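Local coordinates for protein oligopeptide ABC transporter OppAIV (Borrelia burgdorferi B31, PDB 4GL8) that probably binds oligopeptides outside the cytoplasmic membrane and delivers them to an ABC transporter for uptake, at residues S439-E444 with F490-L495. Residues are numbered along the deposited sequence; the frame is centred on the assembly and turned at random.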
ATOM      1  N   SER A 439      -8.297   9.442   1.117  1.00 18.84           N
ATOM      2  CA  SER A 439      -7.656  10.131   0.023  1.00 19.28           C
ATOM      3  C   SER A 439      -7.818   9.492  -1.373  1.00 18.37           C
ATOM      4  O   SER A 439      -7.808  10.208  -2.370  1.00 17.66           O
ATOM      5  CB  SER A 439      -6.160  10.219   0.314  1.00 20.36           C
ATOM      6  OG  SER A 439      -5.645  11.225  -0.505  1.00 24.71           O
ATOM      7  N   ILE A 440      -7.910   8.155  -1.449  1.00 17.39           N
ATOM      8  CA  ILE A 440      -7.988   7.474  -2.743  1.00 17.03           C
ATOM      9  C   ILE A 440      -9.313   7.659  -3.446  1.00 16.81           C
ATOM     10  O   ILE A 440      -9.421   7.454  -4.647  1.00 16.46           O
ATOM     11  CB  ILE A 440      -7.601   5.987  -2.663  1.00 16.82           C
ATOM     12  CG1 ILE A 440      -8.606   5.205  -1.806  1.00 16.85           C
ATOM     13  CG2 ILE A 440      -6.184   5.903  -2.106  1.00 16.77           C
ATOM     14  CD1 ILE A 440      -8.431   3.702  -1.829  1.00 17.12           C
ATOM     15  N   PHE A 441     -10.310   8.100  -2.702  1.00 17.57           N
ATOM     16  CA  PHE A 441     -11.603   8.477  -3.278  1.00 18.47           C
ATOM     17  C   PHE A 441     -11.747   9.982  -3.603  1.00 19.39           C
ATOM     18  O   PHE A 441     -12.795  10.387  -4.121  1.00 20.10           O
ATOM     19  CB  PHE A 441     -12.731   7.969  -2.356  1.00 18.38           C
ATOM     20  CG  PHE A 441     -12.836   6.456  -2.327  1.00 17.79           C
ATOM     21  CD1 PHE A 441     -13.576   5.784  -3.269  1.00 17.71           C
ATOM     22  CD2 PHE A 441     -12.177   5.725  -1.376  1.00 17.50           C
ATOM     23  CE1 PHE A 441     -13.674   4.413  -3.248  1.00 17.41           C
ATOM     24  CE2 PHE A 441     -12.255   4.355  -1.354  1.00 17.43           C
ATOM     25  CZ  PHE A 441     -12.990   3.697  -2.313  1.00 17.56           C
ATOM     26  N   GLN A 442     -10.719  10.803  -3.340  1.00 20.21           N
ATOM     27  CA  GLN A 442     -10.734  12.178  -3.846  1.00 22.47           C
ATOM     28  C   GLN A 442     -10.648  12.123  -5.355  1.00 21.82           C
ATOM     29  O   GLN A 442      -9.911  11.314  -5.892  1.00 21.20           O
ATOM     30  CB  GLN A 442      -9.540  13.016  -3.395  1.00 24.73           C
ATOM     31  CG  GLN A 442      -9.453  13.333  -1.934  1.00 28.44           C
ATOM     32  CD  GLN A 442      -8.130  14.020  -1.543  1.00 31.20           C
ATOM     33  OE1 GLN A 442      -7.481  13.643  -0.564  1.00 36.99           O
ATOM     34  NE2 GLN A 442      -7.722  14.999  -2.322  1.00 32.57           N
ATOM     35  N   THR A 443     -11.354  13.017  -6.029  1.00 22.84           N
ATOM     36  CA  THR A 443     -11.484  12.997  -7.494  1.00 23.34           C
ATOM     37  C   THR A 443     -10.171  12.722  -8.197  1.00 23.60           C
ATOM     38  O   THR A 443     -10.100  11.897  -9.093  1.00 24.24           O
ATOM     39  CB  THR A 443     -12.079  14.344  -8.002  1.00 23.59           C
ATOM     40  OG1 THR A 443     -13.417  14.474  -7.491  1.00 23.13           O
ATOM     41  CG2 THR A 443     -12.104  14.412  -9.565  1.00 23.22           C
ATOM     42  N   GLU A 444      -9.122  13.405  -7.775  1.00 24.97           N
ATOM     43  CA  GLU A 444      -7.842  13.349  -8.492  1.00 26.43           C
ATOM     44  C   GLU A 444      -7.061  12.063  -8.276  1.00 23.75           C
ATOM     45  O   GLU A 444      -6.094  11.844  -8.984  1.00 22.14           O
ATOM     46  CB  GLU A 444      -6.956  14.566  -8.149  1.00 29.70           C
ATOM     47  CG  GLU A 444      -6.769  14.834  -6.651  1.00 34.53           C
ATOM     48  CD  GLU A 444      -7.981  15.502  -5.979  1.00 39.25           C
ATOM     49  OE1 GLU A 444      -8.944  15.895  -6.681  1.00 46.44           O
ATOM     50  OE2 GLU A 444      -7.984  15.643  -4.736  1.00 43.34           O
ATOM     51  N   PHE A 490     -21.614   4.641  -2.633  1.00 20.59           N
ATOM     52  CA  PHE A 490     -21.110   3.311  -2.932  1.00 20.13           C
ATOM     53  C   PHE A 490     -20.189   3.269  -4.177  1.00 19.60           C
ATOM     54  O   PHE A 490     -20.446   2.506  -5.111  1.00 19.96           O
ATOM     55  CB  PHE A 490     -22.276   2.325  -3.126  1.00 20.98           C
ATOM     56  CG  PHE A 490     -23.102   2.097  -1.885  1.00 21.74           C
ATOM     57  CD1 PHE A 490     -22.835   1.017  -1.043  1.00 22.10           C
ATOM     58  CD2 PHE A 490     -24.120   2.967  -1.544  1.00 22.29           C
ATOM     59  CE1 PHE A 490     -23.581   0.805   0.110  1.00 22.60           C
ATOM     60  CE2 PHE A 490     -24.868   2.763  -0.394  1.00 23.33           C
ATOM     61  CZ  PHE A 490     -24.594   1.673   0.443  1.00 23.18           C
ATOM     62  N   PRO A 491     -19.127   4.087  -4.203  1.00 18.17           N
ATOM     63  CA  PRO A 491     -18.188   3.958  -5.315  1.00 17.88           C
ATOM     64  C   PRO A 491     -17.515   2.598  -5.398  1.00 18.02           C
ATOM     65  O   PRO A 491     -17.056   2.183  -6.467  1.00 18.73           O
ATOM     66  CB  PRO A 491     -17.115   5.037  -5.017  1.00 17.12           C
ATOM     67  CG  PRO A 491     -17.207   5.285  -3.565  1.00 17.05           C
ATOM     68  CD  PRO A 491     -18.669   5.071  -3.207  1.00 17.68           C
ATOM     69  N   ALA A 492     -17.438   1.908  -4.268  1.00 18.00           N
ATOM     70  CA  ALA A 492     -16.889   0.586  -4.239  1.00 17.79           C
ATOM     71  C   ALA A 492     -17.749  -0.314  -3.341  1.00 18.28           C
ATOM     72  O   ALA A 492     -18.559   0.143  -2.535  1.00 17.86           O
ATOM     73  CB  ALA A 492     -15.453   0.653  -3.735  1.00 17.07           C
ATOM     74  N   VAL A 493     -17.567  -1.606  -3.527  1.00 18.89           N
ATOM     75  CA  VAL A 493     -18.103  -2.623  -2.649  1.00 19.35           C
ATOM     76  C   VAL A 493     -17.040  -2.892  -1.596  1.00 19.23           C
ATOM     77  O   VAL A 493     -16.068  -3.573  -1.848  1.00 19.43           O
ATOM     78  CB  VAL A 493     -18.441  -3.880  -3.448  1.00 19.71           C
ATOM     79  CG1 VAL A 493     -18.986  -4.965  -2.545  1.00 20.25           C
ATOM     80  CG2 VAL A 493     -19.432  -3.523  -4.544  1.00 20.49           C
ATOM     81  N   PHE A 494     -17.200  -2.285  -0.431  1.00 20.28           N
ATOM     82  CA  PHE A 494     -16.262  -2.455   0.666  1.00 20.48           C
ATOM     83  C   PHE A 494     -16.579  -3.761   1.384  1.00 21.09           C
ATOM     84  O   PHE A 494     -17.739  -4.028   1.740  1.00 21.91           O
ATOM     85  CB  PHE A 494     -16.357  -1.271   1.631  1.00 20.59           C
ATOM     86  CG  PHE A 494     -16.004   0.042   0.999  1.00 20.17           C
ATOM     87  CD1 PHE A 494     -14.690   0.399   0.823  1.00 19.63           C
ATOM     88  CD2 PHE A 494     -16.992   0.911   0.565  1.00 20.71           C
ATOM     89  CE1 PHE A 494     -14.366   1.616   0.231  1.00 19.96           C
ATOM     90  CE2 PHE A 494     -16.682   2.129  -0.010  1.00 20.30           C
ATOM     91  CZ  PHE A 494     -15.368   2.479  -0.201  1.00 19.98           C
ATOM     92  N   LEU A 495     -15.543  -4.547   1.628  1.00 20.59           N
ATOM     93  CA  LEU A 495     -15.710  -5.916   2.077  1.00 21.54           C
ATOM     94  C   LEU A 495     -15.185  -6.230   3.475  1.00 21.96           C
ATOM     95  O   LEU A 495     -15.901  -6.789   4.297  1.00 22.24           O
ATOM     96  CB  LEU A 495     -15.040  -6.861   1.073  1.00 21.41           C
ATOM     97  CG  LEU A 495     -15.716  -6.936  -0.302  1.00 21.50           C
ATOM     98  CD1 LEU A 495     -14.852  -7.694  -1.283  1.00 21.45           C
ATOM     99  CD2 LEU A 495     -17.059  -7.601  -0.200  1.00 22.61           C
TER
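F441 reaches from the loop that follows helix 435-438 into an apolar corner formed by P491, A492 and F494, and this one ring makes every contact of its segment with 490-495. Its CG stands beside the backbone N and anti to the carbonyl carbon (chi1 -68°), which sends the far end of the ring toward the start of strand 492-504. A flat, wholly apolar ring suits this buried site, where I485 of helix 471-489 and Y458 of helix 456-466 also touch it. F494, the ring the strand presents to it, comes from the opposite direction, and F441 CZ lies 3.4 Å from F494 CZ, a close approach. The two planes are inclined at 56° with centroids 5.4 Å apart, an oblique pairing in which the F441 atoms CZ and CE2 meet the edge of the F494 ring near its plane. P491 crosses F441 at about a right angle; its CG sits 3.7 Å from F441 CE1, obliquely to the ring. Ring closure restricts the phi of P491 (-61°), which suits the link from helix to strand, while its CB and CG give F441 an apolar surface. The small A492 serves both rings: its CB lies at the F441 edge, 4.2 Å from CZ of F441, and over one face of F494 but displaced toward its rim.

Q442 OE1 accepts a hydrogen bond from S439 OG (3.0 Å), which comes from above the carbonyl plane. Between the segments the contact is apolar: dispersion and exclusion of water probably hold it, and packing fixes the rings, while polar bonds to neighbours such as S450 help place the backbone.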